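Local coordinates for odorant-binding protein (Phormia regina, PDB 5DIC) that binds fatty acids such as palmitate in a helical pocket and probably carries them in the blowfly oral disk, at residues K13-E18 with E54-L59; A30-N35 with N40-M45; A67-K72 with E80-A85. All blocks are in the same frame, centred on the assembly; numbering follows the deposited sequence.

Contact 1. Residues K13-E18 with E54-L59; sequences KVHFDE and EKIGTL. With PLM (palmitic acid), chain B.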
# COMPACT_ATOMS: atom_id res chain seq x y z
N LYS A 13 9.15 7.95 4.58
CA LYS A 13 9.99 7.60 5.71
C LYS A 13 9.28 7.76 7.05
O LYS A 13 9.39 6.91 7.92
CB LYS A 13 11.28 8.39 5.67
CG LYS A 13 12.16 8.21 6.86
CD LYS A 13 12.65 6.80 7.07
CE LYS A 13 13.67 6.79 8.19
NZ LYS A 13 13.86 5.43 8.75
N VAL A 14 8.55 8.86 7.22
CA VAL A 14 7.80 9.05 8.44
C VAL A 14 6.83 7.89 8.68
O VAL A 14 6.73 7.35 9.79
CB VAL A 14 7.05 10.39 8.41
CG1 VAL A 14 6.03 10.48 9.55
CG2 VAL A 14 8.04 11.56 8.53
N HIS A 15 6.07 7.51 7.66
CA HIS A 15 5.06 6.45 7.83
C HIS A 15 5.71 5.09 7.94
O HIS A 15 5.20 4.20 8.65
CB HIS A 15 4.03 6.51 6.70
CG HIS A 15 3.29 7.80 6.64
ND1 HIS A 15 2.69 8.37 7.74
CD2 HIS A 15 3.03 8.61 5.59
CE1 HIS A 15 2.09 9.49 7.36
NE2 HIS A 15 2.29 9.66 6.06
N PHE A 16 6.82 4.88 7.25
CA PHE A 16 7.61 3.66 7.41
C PHE A 16 7.95 3.46 8.90
O PHE A 16 7.73 2.40 9.49
CB PHE A 16 8.85 3.72 6.52
CG PHE A 16 9.76 2.53 6.67
CD1 PHE A 16 10.69 2.47 7.69
CD2 PHE A 16 9.70 1.49 5.76
CE1 PHE A 16 11.54 1.38 7.83
CE2 PHE A 16 10.54 0.40 5.90
CZ PHE A 16 11.44 0.34 6.94
N ASP A 17 8.53 4.49 9.50
CA ASP A 17 8.91 4.40 10.90
C ASP A 17 7.70 4.18 11.80
O ASP A 17 7.75 3.36 12.75
CB ASP A 17 9.67 5.66 11.33
CG ASP A 17 11.05 5.76 10.73
OD1 ASP A 17 11.57 4.79 10.19
OD2 ASP A 17 11.64 6.85 10.82
N GLU A 18 6.60 4.87 11.52
CA GLU A 18 5.40 4.70 12.32
C GLU A 18 4.93 3.25 12.27
O GLU A 18 4.52 2.69 13.29
CB GLU A 18 4.25 5.57 11.79
CG GLU A 18 4.39 7.05 12.08
CD GLU A 18 3.47 7.92 11.24
OE1 GLU A 18 2.87 7.44 10.25
OE2 GLU A 18 3.35 9.12 11.58
N GLU A 54 -2.95 2.55 5.49
CA GLU A 54 -3.78 3.29 6.44
C GLU A 54 -3.20 4.68 6.73
O GLU A 54 -3.92 5.69 6.70
CB GLU A 54 -3.96 2.50 7.73
CG GLU A 54 -4.79 1.24 7.59
CD GLU A 54 -4.73 0.30 8.78
OE1 GLU A 54 -3.85 0.47 9.66
OE2 GLU A 54 -5.56 -0.65 8.82
N LYS A 55 -1.89 4.74 7.02
CA LYS A 55 -1.31 6.01 7.43
C LYS A 55 -1.29 7.04 6.29
O LYS A 55 -1.31 8.24 6.57
CB LYS A 55 0.12 5.80 7.92
CG LYS A 55 0.29 4.97 9.16
CD LYS A 55 -0.40 5.51 10.39
CE LYS A 55 -0.16 4.56 11.54
NZ LYS A 55 -0.91 4.90 12.76
N ILE A 56 -1.22 6.59 5.04
CA ILE A 56 -1.28 7.54 3.93
C ILE A 56 -2.72 7.85 3.52
O ILE A 56 -2.91 8.61 2.58
CB ILE A 56 -0.43 7.11 2.73
CG1 ILE A 56 -0.99 5.89 2.01
CG2 ILE A 56 1.01 6.87 3.15
CD1 ILE A 56 -0.36 5.64 0.65
N GLY A 57 -3.72 7.31 4.24
CA GLY A 57 -5.09 7.70 4.02
C GLY A 57 -5.80 6.93 2.93
O GLY A 57 -6.92 7.31 2.56
N THR A 58 -5.22 5.84 2.43
CA THR A 58 -5.82 5.09 1.34
C THR A 58 -6.67 3.89 1.75
O THR A 58 -7.38 3.32 0.92
CB THR A 58 -4.75 4.63 0.31
OG1 THR A 58 -3.79 3.75 0.92
CG2 THR A 58 -4.10 5.83 -0.38
N LEU A 59 -6.58 3.49 3.01
CA LEU A 59 -7.26 2.31 3.50
C LEU A 59 -7.73 2.55 4.92
O LEU A 59 -6.99 3.10 5.73
CB LEU A 59 -6.29 1.11 3.49
CG LEU A 59 -6.86 -0.26 3.84
CD1 LEU A 59 -7.80 -0.76 2.77
CD2 LEU A 59 -5.74 -1.27 4.08
C1 PLM B . 2.32 9.77 1.23
O1 PLM B . 1.32 9.86 0.48
O2 PLM B . 2.25 9.97 2.45
C2 PLM B . 3.68 9.34 0.71
C3 PLM B . 3.64 8.87 -0.73
C4 PLM B . 2.98 7.51 -0.86
C5 PLM B . 3.30 6.94 -2.23
C6 PLM B . 2.43 5.75 -2.54
C7 PLM B . 1.03 6.21 -2.92
C8 PLM B . 0.32 4.98 -3.43
C9 PLM B . -1.16 5.21 -3.23
CA PLM B . -2.05 4.23 -3.97
CB PLM B . -2.84 3.27 -3.11
CC PLM B . -3.28 2.03 -3.88
CD PLM B . -2.97 0.75 -3.11
CE PLM B . -3.78 0.61 -1.80
CF PLM B . -3.53 -0.75 -1.14
CG PLM B . -4.34 -1.02 0.12
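The imidazole of His-15 lies against the last turn of helix 43-55, where Lys-55 and Ile-56 receive it, and illustrates how one ring can join two helices to a ligand. Lys-55 O sits over one face of the ring, 3.6 Å above its plane and offset toward the rim, while Lys-55 CB approaches His-15 ND1 to 3.6 Å. Two oxygens lie at the ring's edge, in its plane. Glu-18 OE1 accepts the N-H of His-15 ND1 at 2.7 Å along an almost straight line (176°), although the nitrogen stands above the carboxylate plane. Palmitate O2 is 3.5 Å from His-15 CD2, a contact rather than a hydrogen bond. Ile-56 CG2 lies beside both, 3.6 Å from His-15 CD2 and 3.4 Å from palmitate O2. The Lys-55 chain starts toward His-15, then bends at CB-CG (chi2 -60°), so its CG and CD pass Glu-18 OE1 while NZ departs to Gln-22. Just beyond, a Schellman motif at Gly-57 ends the helix, and the Cys-19 to Cys-51 disulfide joins the same two helices. Were the ring cut back to an alanine, Glu-18 OE1 would probably lose its donor and a gap would open beside Ile-56 and the palmitate head. Glu-18 and that head, which Lys-72 also binds, would probably favour a protonated imidazole.

Contact 2. Residues A30-N35 with N40-M45; sequences ATKLRN and NPTPAM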
# COMPACT_ATOMS: atom_id res chain seq x y z
N ALA A 30 12.06 -5.27 8.71
CA ALA A 30 12.12 -3.84 8.36
C ALA A 30 13.14 -3.60 7.25
O ALA A 30 12.89 -2.82 6.36
CB ALA A 30 12.44 -2.97 9.57
N THR A 31 14.28 -4.26 7.32
CA THR A 31 15.29 -4.09 6.28
C THR A 31 14.85 -4.71 4.94
O THR A 31 15.09 -4.13 3.89
CB THR A 31 16.68 -4.53 6.76
OG1 THR A 31 17.63 -4.01 5.83
CG2 THR A 31 16.88 -5.95 6.79
N LYS A 32 14.16 -5.84 4.99
CA LYS A 32 13.55 -6.34 3.77
C LYS A 32 12.62 -5.31 3.18
O LYS A 32 12.65 -5.04 1.97
CB LYS A 32 12.82 -7.66 3.98
CG LYS A 32 13.77 -8.84 4.18
CD LYS A 32 13.07 -10.17 4.11
CE LYS A 32 12.31 -10.54 5.36
NZ LYS A 32 12.14 -12.02 5.40
N LEU A 33 11.74 -4.77 4.01
CA LEU A 33 10.77 -3.79 3.51
C LEU A 33 11.44 -2.55 2.91
O LEU A 33 11.05 -2.09 1.84
CB LEU A 33 9.79 -3.41 4.62
CG LEU A 33 8.84 -4.51 5.07
CD1 LEU A 33 8.31 -4.23 6.48
CD2 LEU A 33 7.73 -4.68 4.05
N ARG A 34 12.46 -2.04 3.58
CA ARG A 34 13.17 -0.86 3.07
C ARG A 34 13.83 -1.11 1.73
O ARG A 34 13.98 -0.18 0.95
CB ARG A 34 14.21 -0.44 4.11
CG ARG A 34 14.89 0.91 3.92
CD ARG A 34 16.26 0.97 4.58
NE ARG A 34 16.46 -0.06 5.58
CZ ARG A 34 17.60 -0.27 6.22
NH1 ARG A 34 18.68 0.47 5.95
NH2 ARG A 34 17.69 -1.21 7.13
N ASN A 35 14.20 -2.36 1.47
CA ASN A 35 14.81 -2.75 0.21
C ASN A 35 13.84 -3.29 -0.82
O ASN A 35 14.25 -3.82 -1.84
CB ASN A 35 15.94 -3.75 0.48
CG ASN A 35 17.15 -3.06 1.07
OD1 ASN A 35 17.90 -2.43 0.33
ND2 ASN A 35 17.31 -3.11 2.37
N ASN A 40 6.78 -13.11 -0.90
CA ASN A 40 6.50 -14.04 0.17
C ASN A 40 6.62 -13.31 1.49
O ASN A 40 7.42 -13.69 2.36
CB ASN A 40 7.46 -15.22 0.11
CG ASN A 40 7.41 -15.96 -1.22
OD1 ASN A 40 6.33 -16.20 -1.76
ND2 ASN A 40 8.57 -16.32 -1.74
N PRO A 41 5.83 -12.24 1.66
CA PRO A 41 5.98 -11.51 2.90
C PRO A 41 5.57 -12.34 4.10
O PRO A 41 4.66 -13.19 4.02
CB PRO A 41 5.01 -10.34 2.73
CG PRO A 41 3.94 -10.88 1.86
CD PRO A 41 4.64 -11.80 0.91
N THR A 42 6.20 -12.03 5.22
CA THR A 42 5.79 -12.60 6.49
C THR A 42 4.50 -11.92 6.99
O THR A 42 4.13 -10.85 6.49
CB THR A 42 6.89 -12.43 7.53
OG1 THR A 42 7.03 -11.03 7.77
CG2 THR A 42 8.24 -13.01 7.07
N PRO A 43 3.88 -12.48 8.04
CA PRO A 43 2.66 -11.85 8.56
C PRO A 43 2.89 -10.40 9.01
O PRO A 43 2.06 -9.54 8.75
CB PRO A 43 2.25 -12.77 9.72
CG PRO A 43 2.73 -14.11 9.25
CD PRO A 43 4.05 -13.85 8.58
N ALA A 44 4.02 -10.10 9.65
CA ALA A 44 4.27 -8.76 10.12
C ALA A 44 4.56 -7.82 8.95
O ALA A 44 4.24 -6.64 9.02
CB ALA A 44 5.41 -8.71 11.14
N MET A 45 5.16 -8.33 7.87
CA MET A 45 5.30 -7.51 6.68
C MET A 45 3.95 -7.15 6.04
O MET A 45 3.77 -6.03 5.57
CB MET A 45 6.22 -8.20 5.67
CG MET A 45 7.66 -8.32 6.16
SD MET A 45 8.68 -9.42 5.18
CE MET A 45 8.78 -8.48 3.67
O HOH W 1 10.02 -12.26 3.58
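Where Lys-32 and Leu-33 meet Met-45 no ring takes part, and the flat groups belong instead to the end of helix 27-34. The carboxamide of Asn-35 has Thr-31 O at its edge, 11° out of plane, bound by Asn-35 ND2 at 2.9 Å. That carbonyl is gripped twice, since Asn-35 N reaches it from the opposite face of its plane.

The contact itself is a lesson in how a methionine of one helix packs along a leucine and a lysine of the other. Met-45 and Leu-33 run alongside in opposing senses, with Met-45 CG beside Leu-33 CG at 4.1 Å. A turn about the CG-SD bond (chi3 68°) folds the methyl back, bringing Met-45 CE to 4.0 Å from Leu-33 CD2 and also near Lys-32 CB. Lys-32 lies roughly perpendicular to this side chain, its CE 3.8 Å from Met-45 SD. The sulfur also accepts a weak bond from Thr-42 N, within a capping box in which Met-45 N donates to Thr-42 OG1 at 3.3 Å. The stronger partner of that hydroxyl is Glu-29, through a hydrogen bond to OE2. Beyond the sulfur, Lys-32 NZ donates to a water at 2.8 Å, and the water passes a bond on to Asn-40 O; a long, weak ion pair to Glu-28 adds to its surroundings.

The apolar core thus joins the C-terminal end of helix 27-34 to the capped start of helix 43-55, with Phe-16 of helix 6-22 and Phe-48 of helix 43-55 also packing on Leu-33.

Contact 3. Residues A67-K72 with E80-A85; sequences AVVLEK and EKVKAA. With PLM (palmitic acid), chain B.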
# COMPACT_ATOMS: atom_id res chain seq x y z
N ALA A 67 -11.16 8.58 -2.99
CA ALA A 67 -10.74 9.91 -3.35
C ALA A 67 -9.25 10.12 -3.12
O ALA A 67 -8.60 10.81 -3.90
CB ALA A 67 -11.56 10.96 -2.59
N VAL A 68 -8.71 9.51 -2.06
CA VAL A 68 -7.30 9.64 -1.77
C VAL A 68 -6.46 8.86 -2.77
O VAL A 68 -5.46 9.36 -3.27
CB VAL A 68 -6.98 9.27 -0.32
CG1 VAL A 68 -5.50 9.36 -0.06
CG2 VAL A 68 -7.74 10.16 0.65
N VAL A 69 -6.90 7.66 -3.10
CA VAL A 69 -6.22 6.88 -4.13
C VAL A 69 -6.19 7.67 -5.44
O VAL A 69 -5.16 7.73 -6.09
CB VAL A 69 -6.89 5.50 -4.29
CG1 VAL A 69 -6.33 4.79 -5.51
CG2 VAL A 69 -6.69 4.67 -3.03
N LEU A 70 -7.34 8.21 -5.84
CA LEU A 70 -7.36 9.01 -7.05
C LEU A 70 -6.45 10.23 -6.97
O LEU A 70 -5.72 10.53 -7.92
CB LEU A 70 -8.80 9.45 -7.37
CG LEU A 70 -9.68 8.31 -7.89
CD1 LEU A 70 -11.14 8.66 -7.69
CD2 LEU A 70 -9.41 8.01 -9.36
N GLU A 71 -6.48 10.94 -5.87
CA GLU A 71 -5.61 12.12 -5.73
C GLU A 71 -4.14 11.76 -5.92
O GLU A 71 -3.39 12.49 -6.57
CB GLU A 71 -5.79 12.80 -4.38
CG GLU A 71 -4.97 14.08 -4.19
CD GLU A 71 -5.46 15.25 -5.02
OE1 GLU A 71 -6.64 15.25 -5.43
OE2 GLU A 71 -4.66 16.18 -5.24
N LYS A 72 -3.75 10.64 -5.34
CA LYS A 72 -2.36 10.24 -5.35
C LYS A 72 -1.90 9.59 -6.63
O LYS A 72 -0.74 9.73 -7.02
CB LYS A 72 -2.01 9.41 -4.14
CG LYS A 72 -2.13 10.20 -2.83
CD LYS A 72 -1.72 9.36 -1.63
CE LYS A 72 -1.95 10.09 -0.34
NZ LYS A 72 -0.92 11.11 -0.10
N GLU A 80 -9.09 7.53 -15.52
CA GLU A 80 -9.88 6.39 -15.87
C GLU A 80 -9.18 5.09 -15.52
O GLU A 80 -9.82 4.12 -15.04
CB GLU A 80 -10.31 6.41 -17.34
CG GLU A 80 -11.17 5.21 -17.72
CD GLU A 80 -10.38 3.96 -18.14
OE1 GLU A 80 -9.32 4.09 -18.80
OE2 GLU A 80 -10.83 2.84 -17.80
N LYS A 81 -7.87 5.02 -15.71
CA LYS A 81 -7.12 3.82 -15.37
C LYS A 81 -7.13 3.52 -13.86
O LYS A 81 -7.29 2.37 -13.44
CB LYS A 81 -5.69 3.90 -15.91
CG LYS A 81 -5.68 3.87 -17.45
CD LYS A 81 -4.42 4.38 -18.12
CE LYS A 81 -4.56 4.34 -19.65
NZ LYS A 81 -3.57 5.18 -20.38
N VAL A 82 -7.03 4.56 -13.06
CA VAL A 82 -7.07 4.39 -11.62
C VAL A 82 -8.50 4.01 -11.19
O VAL A 82 -8.68 3.12 -10.35
CB VAL A 82 -6.57 5.63 -10.88
CG1 VAL A 82 -6.72 5.44 -9.38
CG2 VAL A 82 -5.10 5.84 -11.21
N LYS A 83 -9.52 4.62 -11.80
CA LYS A 83 -10.92 4.24 -11.49
C LYS A 83 -11.18 2.78 -11.84
O LYS A 83 -11.86 2.07 -11.11
CB LYS A 83 -11.90 5.15 -12.24
CG LYS A 83 -11.98 6.54 -11.64
CD LYS A 83 -12.95 7.45 -12.35
CE LYS A 83 -13.09 8.76 -11.59
NZ LYS A 83 -14.01 9.73 -12.24
N ALA A 84 -10.59 2.32 -12.94
CA ALA A 84 -10.77 0.94 -13.33
C ALA A 84 -10.09 0.01 -12.33
O ALA A 84 -10.64 -1.04 -11.96
CB ALA A 84 -10.22 0.70 -14.73
N ALA A 85 -8.90 0.37 -11.85
CA ALA A 85 -8.21 -0.44 -10.84
C ALA A 85 -8.98 -0.45 -9.52
O ALA A 85 -9.09 -1.50 -8.87
CB ALA A 85 -6.83 0.12 -10.59
C1 PLM B . 2.32 9.77 1.23
O1 PLM B . 1.32 9.86 0.48
O2 PLM B . 2.25 9.97 2.45
C2 PLM B . 3.68 9.34 0.71
C3 PLM B . 3.64 8.87 -0.73
C4 PLM B . 2.98 7.51 -0.86
C5 PLM B . 3.30 6.94 -2.23
C6 PLM B . 2.43 5.75 -2.54
C7 PLM B . 1.03 6.21 -2.92
C8 PLM B . 0.32 4.98 -3.43
C9 PLM B . -1.16 5.21 -3.23
CA PLM B . -2.05 4.23 -3.97
CB PLM B . -2.84 3.27 -3.11
CC PLM B . -3.28 2.03 -3.88
CD PLM B . -2.97 0.75 -3.11
CE PLM B . -3.78 0.61 -1.80
CF PLM B . -3.53 -0.75 -1.14
CG PLM B . -4.34 -1.02 0.12
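Leu-70 lays its CD2 methyl against Val-82 CG1 at 3.7 Å and, equally near, against Lys-83 CG, so that one leucine branch bridges two neighbouring residues of helix 79-89. Leu-70 and Val-82 lie side by side but point opposite ways, whereas Lys-83 stands nearly square to Leu-70 and carries its extended chain on to a salt bridge with Glu-79. Val-69 shows how a branched residue can serve two masters. Its CG1, opposite the backbone N (chi1 171°), packs on Val-82 CG1 at 3.9 Å, while its CG2 faces the palmitate chain, 4.1 Å from the ligand's atom CB. Three residues on, Lys-72 reaches the carboxylate end of the ligand: its chain is straight as far as CE and then turns (chi4 -76°), placing NZ 2.6 Å from palmitate O1 in a hydrogen bond that probably offsets the carboxylate charge. A second palmitate touches Lys-81 and Ala-85. The axes of segments 67-72 and 80-85 run roughly antiparallel, at 145°, and approach to 9.8 Å. Such a pair of successive helices, apolar where they meet and facing lipid inside, is characteristic of the PBP/GOBP fold, in which helices tied by three disulfides enclose a hydrophobic ligand pocket.

How the contacts relate
From the N terminus, helix 6-22 supplies the first half of contact 1, whose partner at 54-59 comes only after helices 27-34 and 43-55. Within this long loop contact 2 opens and closes, joining those two helices across a short linker. Contacts 1 and 2 share helix 43-55 and also meet directly, since Phe-16 packs on Ala-30, Leu-33 and Arg-34. Contact 3 follows in series beyond the small hairpin 59-60/63-64 and links helices 66-77 and 79-89. It touches contact 1 where Ile-56 O meets Lys-72 CE, and both border the same palmitate. Contacts 2 and 3 stay about 17 Å apart at their nearest atoms, on opposite sides of the chain's centre.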